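Long-range contacts in glutathione transferase lambda1 (Populus trichocarpa, PDB 4PQH), which binds glutathione as a plant Lambda-class transferase, and probably catalyses thiol transfer and the conjugation of glutathione to electrophilic compounds in detoxification: residues T35-T45 and L170-R181; T45-I55 and I99-L108. All coordinates share one frame; numbering follows the deposited sequence.

Contact 1: residues T35-T45 and L170-R181; sequences TCPYAQRVWIT and LVDIAYAPFIER. With GSH (glutathione), chain C.
Pro177 enters helix 37-45 as a knob into the hole formed by Pro37, Gln40, Arg41 and Ile44, its CB 3.7 Å from Pro37 CB. This is the tight half: the helix axes pass 8.2 Å apart at 137°, and farther along Ile173 CG2 lies against Ile44 CG2 and beside the Thr45 hydroxyl, which bonds to Arg41 O. Arg41 runs extended to NE, which donates to a lone pair of Ala174 O in the carbonyl plane (2.8 Å, 170°), while Phe178 CE2 lies over one guanidinium face, toward its rim. The helices join the thioredoxin-like N-terminal domain to the helical C-terminal domain of the GST fold, beside the glutathione site. Phe178 turns its edge onto one face of the Tyr38 ring, planes 66° apart; CB1 of glutathione lies over the opposite face, and Cys36 SG is 3.3 Å from glutathione SG2. The side toward Thr35, Glu180 and Arg181 is nearer solvent and held by polar bonds. Arg181 lays its guanidinium over Pro37 CB; its NH2 meets Thr35 O from above the carbonyl plane (2.9 Å), and its NH1 reaches Gln40 OE1 (2.7 Å) within the amide plane. Gln40 NE2 donates to the syn side of Glu180 OE1 (2.9 Å), an oxygen also bonded to Tyr214.

Contact 2: residues T45-I55 and I99-L108; sequences TRNCKGLQDKI and IDSHFDGPSL
Lys49 reaches across to Asp100 and Pro106, its side chain running into the segment 103-108 after helix 92-102. Lys49 is the last residue before the Schellman turn at Gly50 that closes helix 37-48, so two helices of the thioredoxin-like domain are joined here near their C-terminal ends. The polar interactions converge on the lysine's ammonium group. Bends at chi3 (78°) and chi4 (73°) fold the chain back and bring NZ within 2.8 Å of Asp100 OD1, a salt bridge made on the anti side of the carboxylate. Leu108 N donates to the same oxygen on its syn side, and the two donors come from opposite faces of the carboxylate plane. NZ also donates to Pro106 O from above the carbonyl plane (2.8 Å) and, more distantly, to a lone pair of Asp100 O (3.2 Å). A water accepts from NZ and donates to Phe103 O and Gly105 O, so protein and water oxygens together surround the buried charge.

Apolar contacts lie to both sides of the lysine. Leu108 CD1 rests on Lys49 CG (3.7 Å) and Cys48 CB. Leu51 CD1 presses on Phe103 CB at 3.4 Å, where the two side chains cross at a slant. The same methyl touches Ile99 CG2, and here Leu51 and Ile99 slide past each other in opposite directions. Ile55 and Ile99 meet tip to tip through their CD1 atoms, and Ile55 CD1 also makes a CH-pi contact over a face of the Phe103 ring, 14° off its normal.

The backbones themselves meet where glycine lets the chains come close. Lys49 takes part a second time, through its carbonyl: Gly105 CA directs a C-H at Lys49 O, 3.4 Å away.

How the contacts relate
Both contacts use helix 37-48 and share Thr45, but contact 1 is central, its centre about 2 Å from that of the chain, whereas the centre of contact 2 lies about 14 Å from that point and the contact is only partly buried. Contact 1 joins the two domains through helix-helix packing and reaches glutathione; contact 2 stays within the N-terminal domain and is nested inside the chain loop that contact 1 closes. Their chemistry differs accordingly: the first distributes its polar bonds among several side chains, the second concentrates them on one lysine. They meet directly where Leu170 N lies 2.8 Å from Leu108 O, a probable hydrogen bond, and where Val42 CG1 packs on Ile99 CD1.

Contact 1: residues T35-T45 and L170-R181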
loop_
_atom_site.group_PDB
_atom_site.type_symbol
_atom_site.label_atom_id
_atom_site.label_comp_id
_atom_site.label_asym_id
_atom_site.label_seq_id
_atom_site.Cartn_x
_atom_site.Cartn_y
_atom_site.Cartn_z
ATOM N N THR A 35 4.518 10.198 -0.791
ATOM C CA THR A 35 5.445 9.405 0.011
ATOM C C THR A 35 4.792 8.593 1.129
ATOM O O THR A 35 5.490 7.944 1.907
ATOM C CB THR A 35 6.533 10.291 0.636
ATOM O OG1 THR A 35 5.910 11.319 1.414
ATOM C CG2 THR A 35 7.397 10.916 -0.448
ATOM N N CYS A 36 3.465 8.618 1.216
ATOM C CA CYS A 36 2.773 7.872 2.265
ATOM C C CYS A 36 2.615 6.400 1.892
ATOM O O CYS A 36 1.999 6.087 0.873
ATOM C CB CYS A 36 1.390 8.486 2.536
ATOM S SG CYS A 36 0.382 7.552 3.729
ATOM N N PRO A 37 3.145 5.483 2.723
ATOM C CA PRO A 37 3.012 4.063 2.351
ATOM C C PRO A 37 1.571 3.536 2.391
ATOM O O PRO A 37 1.228 2.645 1.612
ATOM C CB PRO A 37 3.872 3.337 3.395
ATOM C CG PRO A 37 3.890 4.272 4.589
ATOM C CD PRO A 37 3.843 5.668 4.012
ATOM N N TYR A 38 0.739 4.061 3.282
ATOM C CA TYR A 38 -0.658 3.647 3.323
ATOM C C TYR A 38 -1.363 4.032 2.031
ATOM O O TYR A 38 -2.124 3.240 1.456
ATOM C CB TYR A 38 -1.359 4.287 4.524
ATOM C CG TYR A 38 -0.770 3.845 5.835
ATOM C CD1 TYR A 38 -1.089 2.609 6.380
ATOM C CD2 TYR A 38 0.118 4.658 6.526
ATOM C CE1 TYR A 38 -0.542 2.201 7.579
ATOM C CE2 TYR A 38 0.665 4.258 7.715
ATOM C CZ TYR A 38 0.334 3.037 8.242
ATOM O OH TYR A 38 0.890 2.653 9.435
ATOM N N ALA A 39 -1.090 5.244 1.559
ATOM C CA ALA A 39 -1.660 5.715 0.302
ATOM C C ALA A 39 -1.096 4.930 -0.882
ATOM O O ALA A 39 -1.810 4.640 -1.850
ATOM C CB ALA A 39 -1.411 7.214 0.132
ATOM N N GLN A 40 0.182 4.571 -0.801
ATOM C CA GLN A 40 0.807 3.797 -1.863
ATOM C C GLN A 40 0.102 2.462 -2.067
ATOM O O GLN A 40 -0.024 2.009 -3.200
ATOM C CB GLN A 40 2.289 3.573 -1.570
ATOM C CG GLN A 40 3.080 3.101 -2.782
ATOM C CD GLN A 40 4.504 2.715 -2.431
ATOM O OE1 GLN A 40 4.925 2.847 -1.274
ATOM N NE2 GLN A 40 5.258 2.250 -3.422
ATOM N N ARG A 41 -0.367 1.830 -0.991
ATOM C CA ARG A 41 -1.156 0.597 -1.121
ATOM C C ARG A 41 -2.287 0.766 -2.113
ATOM O O ARG A 41 -2.526 -0.095 -2.965
ATOM C CB ARG A 41 -1.788 0.227 0.221
ATOM C CG ARG A 41 -0.834 -0.321 1.266
ATOM C CD ARG A 41 -1.606 -0.624 2.548
ATOM N NE ARG A 41 -0.843 -1.422 3.508
ATOM C CZ ARG A 41 -1.074 -1.454 4.817
ATOM N NH1 ARG A 41 -2.037 -0.709 5.349
ATOM N NH2 ARG A 41 -0.338 -2.237 5.592
ATOM N N VAL A 42 -2.984 1.885 -2.005
ATOM C CA VAL A 42 -4.184 2.108 -2.797
ATOM C C VAL A 42 -3.818 2.521 -4.221
ATOM O O VAL A 42 -4.455 2.110 -5.194
ATOM C CB VAL A 42 -5.103 3.165 -2.127
ATOM C CG1 VAL A 42 -6.462 3.167 -2.792
ATOM C CG2 VAL A 42 -5.271 2.847 -0.639
ATOM N N TRP A 43 -2.762 3.313 -4.336
ATOM C CA TRP A 43 -2.226 3.711 -5.626
ATOM C C TRP A 43 -1.778 2.471 -6.428
ATOM O O TRP A 43 -2.065 2.350 -7.630
ATOM C CB TRP A 43 -1.068 4.672 -5.383
ATOM C CG TRP A 43 -0.402 5.251 -6.586
ATOM C CD1 TRP A 43 -0.739 5.080 -7.901
ATOM C CD2 TRP A 43 0.741 6.110 -6.571
ATOM N NE1 TRP A 43 0.133 5.791 -8.703
ATOM C CE2 TRP A 43 1.049 6.427 -7.907
ATOM C CE3 TRP A 43 1.528 6.650 -5.548
ATOM C CZ2 TRP A 43 2.122 7.253 -8.250
ATOM C CZ3 TRP A 43 2.595 7.469 -5.890
ATOM C CH2 TRP A 43 2.880 7.762 -7.229
ATOM N N ILE A 44 -1.082 1.544 -5.770
ATOM C CA ILE A 44 -0.679 0.290 -6.415
ATOM C C ILE A 44 -1.906 -0.479 -6.888
ATOM O O ILE A 44 -1.917 -1.015 -7.999
ATOM C CB ILE A 44 0.145 -0.617 -5.473
ATOM C CG1 ILE A 44 1.472 0.039 -5.092
ATOM C CG2 ILE A 44 0.408 -1.960 -6.160
ATOM C CD1 ILE A 44 2.069 -0.538 -3.823
ATOM N N THR A 45 -2.942 -0.542 -6.062
ATOM C CA THR A 45 -4.163 -1.263 -6.431
ATOM C C THR A 45 -4.792 -0.685 -7.694
ATOM O O THR A 45 -5.115 -1.414 -8.633
ATOM C CB THR A 45 -5.165 -1.295 -5.269
ATOM O OG1 THR A 45 -4.542 -1.924 -4.144
ATOM C CG2 THR A 45 -6.403 -2.108 -5.655
ATOM N N LEU A 170 -3.998 -8.723 -3.228
ATOM C CA LEU A 170 -4.023 -7.569 -2.342
ATOM C C LEU A 170 -3.100 -7.715 -1.155
ATOM O O LEU A 170 -2.676 -6.707 -0.592
ATOM C CB LEU A 170 -5.435 -7.329 -1.825
ATOM C CG LEU A 170 -6.478 -6.949 -2.868
ATOM C CD1 LEU A 170 -7.838 -6.880 -2.213
ATOM C CD2 LEU A 170 -6.117 -5.631 -3.558
ATOM N N VAL A 171 -2.805 -8.944 -0.742
ATOM C CA VAL A 171 -1.924 -9.126 0.410
ATOM C C VAL A 171 -0.512 -8.638 0.086
ATOM O O VAL A 171 0.139 -7.975 0.902
ATOM C CB VAL A 171 -1.867 -10.594 0.905
ATOM C CG1 VAL A 171 -0.994 -10.697 2.158
ATOM C CG2 VAL A 171 -3.259 -11.126 1.195
ATOM N N ASP A 172 -0.034 -8.959 -1.110
ATOM C CA ASP A 172 1.284 -8.494 -1.526
ATOM C C ASP A 172 1.301 -6.971 -1.612
ATOM O O ASP A 172 2.243 -6.317 -1.161
ATOM C CB ASP A 172 1.661 -9.123 -2.867
ATOM C CG ASP A 172 1.462 -10.604 -2.854
ATOM O OD1 ASP A 172 2.223 -11.296 -2.152
ATOM O OD2 ASP A 172 0.494 -11.061 -3.497
ATOM N N ILE A 173 0.239 -6.415 -2.172
ATOM C CA ILE A 173 0.091 -4.972 -2.277
ATOM C C ILE A 173 0.096 -4.276 -0.897
ATOM O O ILE A 173 0.696 -3.213 -0.722
ATOM C CB ILE A 173 -1.178 -4.631 -3.055
ATOM C CG1 ILE A 173 -1.027 -5.121 -4.501
ATOM C CG2 ILE A 173 -1.448 -3.142 -3.023
ATOM C CD1 ILE A 173 -2.297 -5.004 -5.328
ATOM N N ALA A 174 -0.552 -4.892 0.082
ATOM C CA ALA A 174 -0.604 -4.324 1.424
ATOM C C ALA A 174 0.798 -4.196 2.027
ATOM O O ALA A 174 1.118 -3.204 2.686
ATOM C CB ALA A 174 -1.490 -5.171 2.309
ATOM N N TYR A 175 1.636 -5.200 1.809
ATOM C CA TYR A 175 2.977 -5.221 2.390
ATOM C C TYR A 175 4.041 -4.473 1.594
ATOM O O TYR A 175 5.015 -4.002 2.175
ATOM C CB TYR A 175 3.428 -6.661 2.649
ATOM C CG TYR A 175 2.831 -7.252 3.899
ATOM C CD1 TYR A 175 3.468 -7.094 5.115
ATOM C CD2 TYR A 175 1.612 -7.934 3.878
ATOM C CE1 TYR A 175 2.936 -7.604 6.266
ATOM C CE2 TYR A 175 1.066 -8.453 5.032
ATOM C CZ TYR A 175 1.737 -8.285 6.229
ATOM O OH TYR A 175 1.224 -8.785 7.404
ATOM N N ALA A 176 3.874 -4.377 0.274
ATOM C CA ALA A 176 4.908 -3.788 -0.577
ATOM C C ALA A 176 5.437 -2.408 -0.138
ATOM O O ALA A 176 6.643 -2.221 -0.083
ATOM C CB ALA A 176 4.500 -3.792 -2.063
ATOM N N PRO A 177 4.551 -1.448 0.203
ATOM C CA PRO A 177 5.098 -0.136 0.600
ATOM C C PRO A 177 5.911 -0.169 1.889
ATOM O O PRO A 177 6.841 0.618 2.062
ATOM C CB PRO A 177 3.836 0.704 0.820
ATOM C CG PRO A 177 2.812 0.061 -0.096
ATOM C CD PRO A 177 3.082 -1.403 0.118
ATOM N N PHE A 178 5.575 -1.087 2.780
ATOM C CA PHE A 178 6.279 -1.185 4.042
ATOM C C PHE A 178 7.599 -1.927 3.925
ATOM O O PHE A 178 8.614 -1.469 4.457
ATOM C CB PHE A 178 5.335 -1.726 5.104
ATOM C CG PHE A 178 4.225 -0.768 5.400
ATOM C CD1 PHE A 178 4.427 0.278 6.290
ATOM C CD2 PHE A 178 3.022 -0.845 4.720
ATOM C CE1 PHE A 178 3.439 1.194 6.526
ATOM C CE2 PHE A 178 2.027 0.080 4.956
ATOM C CZ PHE A 178 2.236 1.100 5.875
ATOM N N ILE A 179 7.626 -3.023 3.173
ATOM C CA ILE A 179 8.890 -3.703 2.919
ATOM C C ILE A 179 9.832 -2.794 2.106
ATOM O O ILE A 179 11.039 -2.750 2.355
ATOM C CB ILE A 179 8.657 -5.080 2.267
ATOM C CG1 ILE A 179 7.930 -5.983 3.273
ATOM C CG2 ILE A 179 9.979 -5.689 1.818
ATOM C CD1 ILE A 179 7.576 -7.364 2.742
ATOM N N GLU A 180 9.260 -2.021 1.185
ATOM C CA GLU A 180 10.012 -1.058 0.384
ATOM C C GLU A 180 10.774 -0.065 1.259
ATOM O O GLU A 180 11.883 0.333 0.933
ATOM C CB GLU A 180 9.053 -0.301 -0.541
ATOM C CG GLU A 180 9.656 0.852 -1.309
ATOM C CD GLU A 180 8.628 1.587 -2.152
ATOM O OE1 GLU A 180 7.782 0.917 -2.779
ATOM O OE2 GLU A 180 8.665 2.834 -2.200
ATOM N N ARG A 181 10.168 0.332 2.373
ATOM C CA ARG A 181 10.791 1.300 3.267
ATOM C C ARG A 181 11.677 0.624 4.309
ATOM O O ARG A 181 12.775 1.103 4.598
ATOM C CB ARG A 181 9.720 2.161 3.935
ATOM C CG ARG A 181 9.107 3.175 2.986
ATOM C CD ARG A 181 7.693 3.547 3.399
ATOM N NE ARG A 181 7.148 4.603 2.551
ATOM C CZ ARG A 181 6.678 4.413 1.324
ATOM N NH1 ARG A 181 6.682 3.198 0.791
ATOM N NH2 ARG A 181 6.202 5.440 0.630
HETATM N N1 GSH C . -4.899 3.613 9.233
HETATM C CA1 GSH C . -4.726 4.566 8.153
HETATM C C1 GSH C . -4.741 3.784 6.873
HETATM O O11 GSH C . -4.451 2.569 6.904
HETATM O O12 GSH C . -5.058 4.334 5.802
HETATM C CB1 GSH C . -3.406 5.325 8.313
HETATM C CG1 GSH C . -3.282 6.522 7.373
HETATM C CD1 GSH C . -2.110 7.384 7.791
HETATM O OE1 GSH C . -1.517 7.168 9.051
HETATM N N2 GSH C . -1.675 8.328 6.954
HETATM C CA2 GSH C . -0.724 9.314 7.454
HETATM C C2 GSH C . -1.328 10.682 7.506
HETATM O O2 GSH C . -2.339 11.042 6.604
HETATM C CB2 GSH C . 0.518 9.399 6.580
HETATM S SG2 GSH C . 1.656 8.000 6.756
HETATM N N3 GSH C . -0.868 11.533 8.419
HETATM C CA3 GSH C . -1.376 12.892 8.443
HETATM C C3 GSH C . -1.941 13.253 9.793
HETATM O O31 GSH C . -2.313 14.424 10.027
HETATM O O32 GSH C . -2.057 12.388 10.689
HETATM O O HOH W 1 1.983 -4.023 5.628
#

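Contact 2: residues T45-I55 and I99-L108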
loop_
_atom_site.group_PDB
_atom_site.type_symbol
_atom_site.label_atom_id
_atom_site.label_comp_id
_atom_site.label_asym_id
_atom_site.label_seq_id
_atom_site.Cartn_x
_atom_site.Cartn_y
_atom_site.Cartn_z
ATOM N N THR A 45 -2.942 -0.542 -6.062
ATOM C CA THR A 45 -4.163 -1.263 -6.431
ATOM C C THR A 45 -4.792 -0.685 -7.694
ATOM O O THR A 45 -5.115 -1.414 -8.633
ATOM C CB THR A 45 -5.165 -1.295 -5.269
ATOM O OG1 THR A 45 -4.542 -1.924 -4.144
ATOM C CG2 THR A 45 -6.403 -2.108 -5.655
ATOM N N ARG A 46 -4.933 0.631 -7.730
ATOM C CA ARG A 46 -5.377 1.350 -8.915
ATOM C C ARG A 46 -4.583 0.959 -10.155
ATOM O O ARG A 46 -5.159 0.580 -11.177
ATOM C CB ARG A 46 -5.266 2.857 -8.659
ATOM C CG ARG A 46 -5.280 3.762 -9.894
ATOM C CD ARG A 46 -4.841 5.166 -9.461
ATOM N NE ARG A 46 -4.941 6.216 -10.472
ATOM C CZ ARG A 46 -3.917 6.650 -11.208
ATOM N NH1 ARG A 46 -2.721 6.088 -11.090
ATOM N NH2 ARG A 46 -4.092 7.639 -12.074
ATOM N N ASN A 47 -3.259 1.006 -10.062
ATOM C CA ASN A 47 -2.431 0.722 -11.223
ATOM C C ASN A 47 -2.522 -0.728 -11.655
ATOM O O ASN A 47 -2.590 -1.017 -12.847
ATOM C CB ASN A 47 -0.975 1.051 -10.941
ATOM C CG ASN A 47 -0.715 2.542 -10.825
ATOM O OD1 ASN A 47 -1.631 3.366 -10.886
ATOM N ND2 ASN A 47 0.549 2.892 -10.658
ATOM N N CYS A 48 -2.518 -1.641 -10.688
ATOM C CA CYS A 48 -2.549 -3.068 -11.005
ATOM C C CYS A 48 -3.841 -3.459 -11.699
ATOM O O CYS A 48 -3.884 -4.441 -12.444
ATOM C CB CYS A 48 -2.374 -3.903 -9.742
ATOM S SG CYS A 48 -0.712 -3.877 -9.075
ATOM N N LYS A 49 -4.897 -2.689 -11.478
ATOM C CA LYS A 49 -6.171 -2.963 -12.117
ATOM C C LYS A 49 -6.370 -2.162 -13.402
ATOM O O LYS A 49 -7.415 -2.264 -14.040
ATOM C CB LYS A 49 -7.316 -2.726 -11.129
ATOM C CG LYS A 49 -7.324 -3.722 -9.989
ATOM C CD LYS A 49 -8.487 -3.494 -9.030
ATOM C CE LYS A 49 -9.781 -4.049 -9.602
ATOM N NZ LYS A 49 -9.801 -5.543 -9.568
ATOM N N GLY A 50 -5.362 -1.393 -13.804
ATOM C CA GLY A 50 -5.447 -0.598 -15.023
ATOM C C GLY A 50 -6.415 0.576 -14.932
ATOM O O GLY A 50 -7.031 0.976 -15.917
ATOM N N LEU A 51 -6.529 1.157 -13.743
ATOM C CA LEU A 51 -7.550 2.169 -13.489
ATOM C C LEU A 51 -7.023 3.599 -13.519
ATOM O O LEU A 51 -7.641 4.500 -12.949
ATOM C CB LEU A 51 -8.220 1.893 -12.144
ATOM C CG LEU A 51 -8.950 0.548 -12.044
ATOM C CD1 LEU A 51 -9.354 0.256 -10.611
ATOM C CD2 LEU A 51 -10.168 0.523 -12.959
ATOM N N GLN A 52 -5.890 3.808 -14.185
ATOM C CA GLN A 52 -5.268 5.130 -14.214
ATOM C C GLN A 52 -6.181 6.193 -14.831
ATOM O O GLN A 52 -6.174 7.346 -14.403
ATOM C CB GLN A 52 -3.914 5.087 -14.938
ATOM C CG GLN A 52 -2.859 4.193 -14.275
ATOM C CD GLN A 52 -2.843 2.771 -14.813
ATOM O OE1 GLN A 52 -3.857 2.251 -15.282
ATOM N NE2 GLN A 52 -1.681 2.130 -14.738
ATOM N N ASP A 53 -6.982 5.804 -15.816
ATOM C CA ASP A 53 -7.895 6.746 -16.463
ATOM C C ASP A 53 -9.235 6.871 -15.749
ATOM O O ASP A 53 -10.047 7.731 -16.092
ATOM C CB ASP A 53 -8.143 6.343 -17.919
ATOM C CG ASP A 53 -6.942 6.591 -18.802
ATOM O OD1 ASP A 53 -6.117 7.461 -18.446
ATOM O OD2 ASP A 53 -6.828 5.925 -19.853
ATOM N N LYS A 54 -9.460 6.011 -14.759
ATOM C CA LYS A 54 -10.722 5.981 -14.030
ATOM C C LYS A 54 -10.601 6.674 -12.676
ATOM O O LYS A 54 -11.556 7.273 -12.185
ATOM C CB LYS A 54 -11.170 4.532 -13.828
ATOM C CG LYS A 54 -12.478 4.370 -13.073
ATOM C CD LYS A 54 -13.655 4.904 -13.874
ATOM C CE LYS A 54 -14.968 4.623 -13.164
ATOM N NZ LYS A 54 -15.144 3.174 -12.879
ATOM N N ILE A 55 -9.418 6.586 -12.078
ATOM C CA ILE A 55 -9.188 7.135 -10.748
ATOM C C ILE A 55 -8.136 8.229 -10.812
ATOM O O ILE A 55 -6.973 7.972 -11.118
ATOM C CB ILE A 55 -8.752 6.028 -9.767
ATOM C CG1 ILE A 55 -9.848 4.953 -9.670
ATOM C CG2 ILE A 55 -8.398 6.625 -8.409
ATOM C CD1 ILE A 55 -9.457 3.735 -8.868
ATOM N N ILE A 99 -11.676 -1.012 -3.874
ATOM C CA ILE A 99 -11.342 -0.788 -5.275
ATOM C C ILE A 99 -11.342 -2.103 -6.048
ATOM O O ILE A 99 -11.861 -2.182 -7.164
ATOM C CB ILE A 99 -9.996 -0.047 -5.431
ATOM C CG1 ILE A 99 -10.172 1.411 -5.000
ATOM C CG2 ILE A 99 -9.501 -0.131 -6.881
ATOM C CD1 ILE A 99 -8.902 2.214 -5.022
ATOM N N ASP A 100 -10.800 -3.143 -5.429
ATOM C CA ASP A 100 -10.723 -4.440 -6.082
ATOM C C ASP A 100 -12.101 -4.960 -6.474
ATOM O O ASP A 100 -12.242 -5.646 -7.491
ATOM C CB ASP A 100 -10.027 -5.448 -5.172
ATOM C CG ASP A 100 -9.762 -6.773 -5.861
ATOM O OD1 ASP A 100 -9.346 -6.777 -7.046
ATOM O OD2 ASP A 100 -9.967 -7.815 -5.203
ATOM N N SER A 101 -13.109 -4.616 -5.682
ATOM C CA SER A 101 -14.438 -5.189 -5.825
ATOM C C SER A 101 -15.475 -4.234 -6.399
ATOM O O SER A 101 -16.653 -4.572 -6.460
ATOM C CB SER A 101 -14.921 -5.750 -4.488
ATOM O OG SER A 101 -15.080 -4.720 -3.536
ATOM N N HIS A 102 -15.043 -3.054 -6.835
ATOM C CA HIS A 102 -15.983 -2.069 -7.357
ATOM C C HIS A 102 -15.521 -1.433 -8.648
ATOM O O HIS A 102 -16.144 -0.497 -9.134
ATOM C CB HIS A 102 -16.246 -0.967 -6.326
ATOM C CG HIS A 102 -17.087 -1.414 -5.175
ATOM N ND1 HIS A 102 -16.568 -2.095 -4.096
ATOM C CD2 HIS A 102 -18.417 -1.305 -4.948
ATOM C CE1 HIS A 102 -17.540 -2.375 -3.245
ATOM N NE2 HIS A 102 -18.673 -1.906 -3.741
ATOM N N PHE A 103 -14.423 -1.936 -9.199
ATOM C CA PHE A 103 -13.899 -1.423 -10.453
ATOM C C PHE A 103 -13.487 -2.581 -11.348
ATOM O O PHE A 103 -13.251 -3.689 -10.874
ATOM C CB PHE A 103 -12.687 -0.517 -10.210
ATOM C CG PHE A 103 -13.007 0.762 -9.488
ATOM C CD1 PHE A 103 -13.110 0.789 -8.107
ATOM C CD2 PHE A 103 -13.195 1.938 -10.193
ATOM C CE1 PHE A 103 -13.396 1.967 -7.440
ATOM C CE2 PHE A 103 -13.487 3.116 -9.535
ATOM C CZ PHE A 103 -13.584 3.131 -8.156
ATOM N N ASP A 104 -13.388 -2.300 -12.640
ATOM C CA ASP A 104 -12.954 -3.282 -13.624
ATOM C C ASP A 104 -11.453 -3.551 -13.481
ATOM O O ASP A 104 -10.752 -2.907 -12.685
ATOM C CB ASP A 104 -13.293 -2.768 -15.034
ATOM C CG ASP A 104 -13.494 -3.882 -16.060
ATOM O OD1 ASP A 104 -13.111 -5.041 -15.814
ATOM O OD2 ASP A 104 -14.024 -3.566 -17.146
ATOM N N GLY A 105 -10.955 -4.500 -14.261
ATOM C CA GLY A 105 -9.559 -4.879 -14.211
ATOM C C GLY A 105 -9.429 -6.245 -13.575
ATOM O O GLY A 105 -10.403 -6.776 -13.047
ATOM N N PRO A 106 -8.225 -6.831 -13.627
ATOM C CA PRO A 106 -8.016 -8.163 -13.050
ATOM C C PRO A 106 -8.346 -8.219 -11.566
ATOM O O PRO A 106 -8.065 -7.273 -10.821
ATOM C CB PRO A 106 -6.523 -8.422 -13.274
ATOM C CG PRO A 106 -5.927 -7.086 -13.527
ATOM C CD PRO A 106 -6.999 -6.297 -14.229
ATOM N N SER A 107 -8.955 -9.314 -11.134
ATOM C CA SER A 107 -9.239 -9.514 -9.719
ATOM C C SER A 107 -7.952 -9.722 -8.951
ATOM O O SER A 107 -7.102 -10.520 -9.356
ATOM C CB SER A 107 -10.131 -10.742 -9.516
ATOM O OG SER A 107 -10.252 -11.041 -8.130
ATOM N N LEU A 108 -7.822 -9.022 -7.826
ATOM C CA LEU A 108 -6.638 -9.155 -6.984
ATOM C C LEU A 108 -6.919 -9.912 -5.685
ATOM O O LEU A 108 -6.210 -9.751 -4.692
ATOM C CB LEU A 108 -6.046 -7.772 -6.697
ATOM C CG LEU A 108 -5.662 -6.988 -7.957
ATOM C CD1 LEU A 108 -5.255 -5.570 -7.586
ATOM C CD2 LEU A 108 -4.542 -7.675 -8.720
HETATM O O HOH W 2 -12.018 -6.098 -11.117
HETATM O O HOH W 3 -16.737 1.770 -10.979
#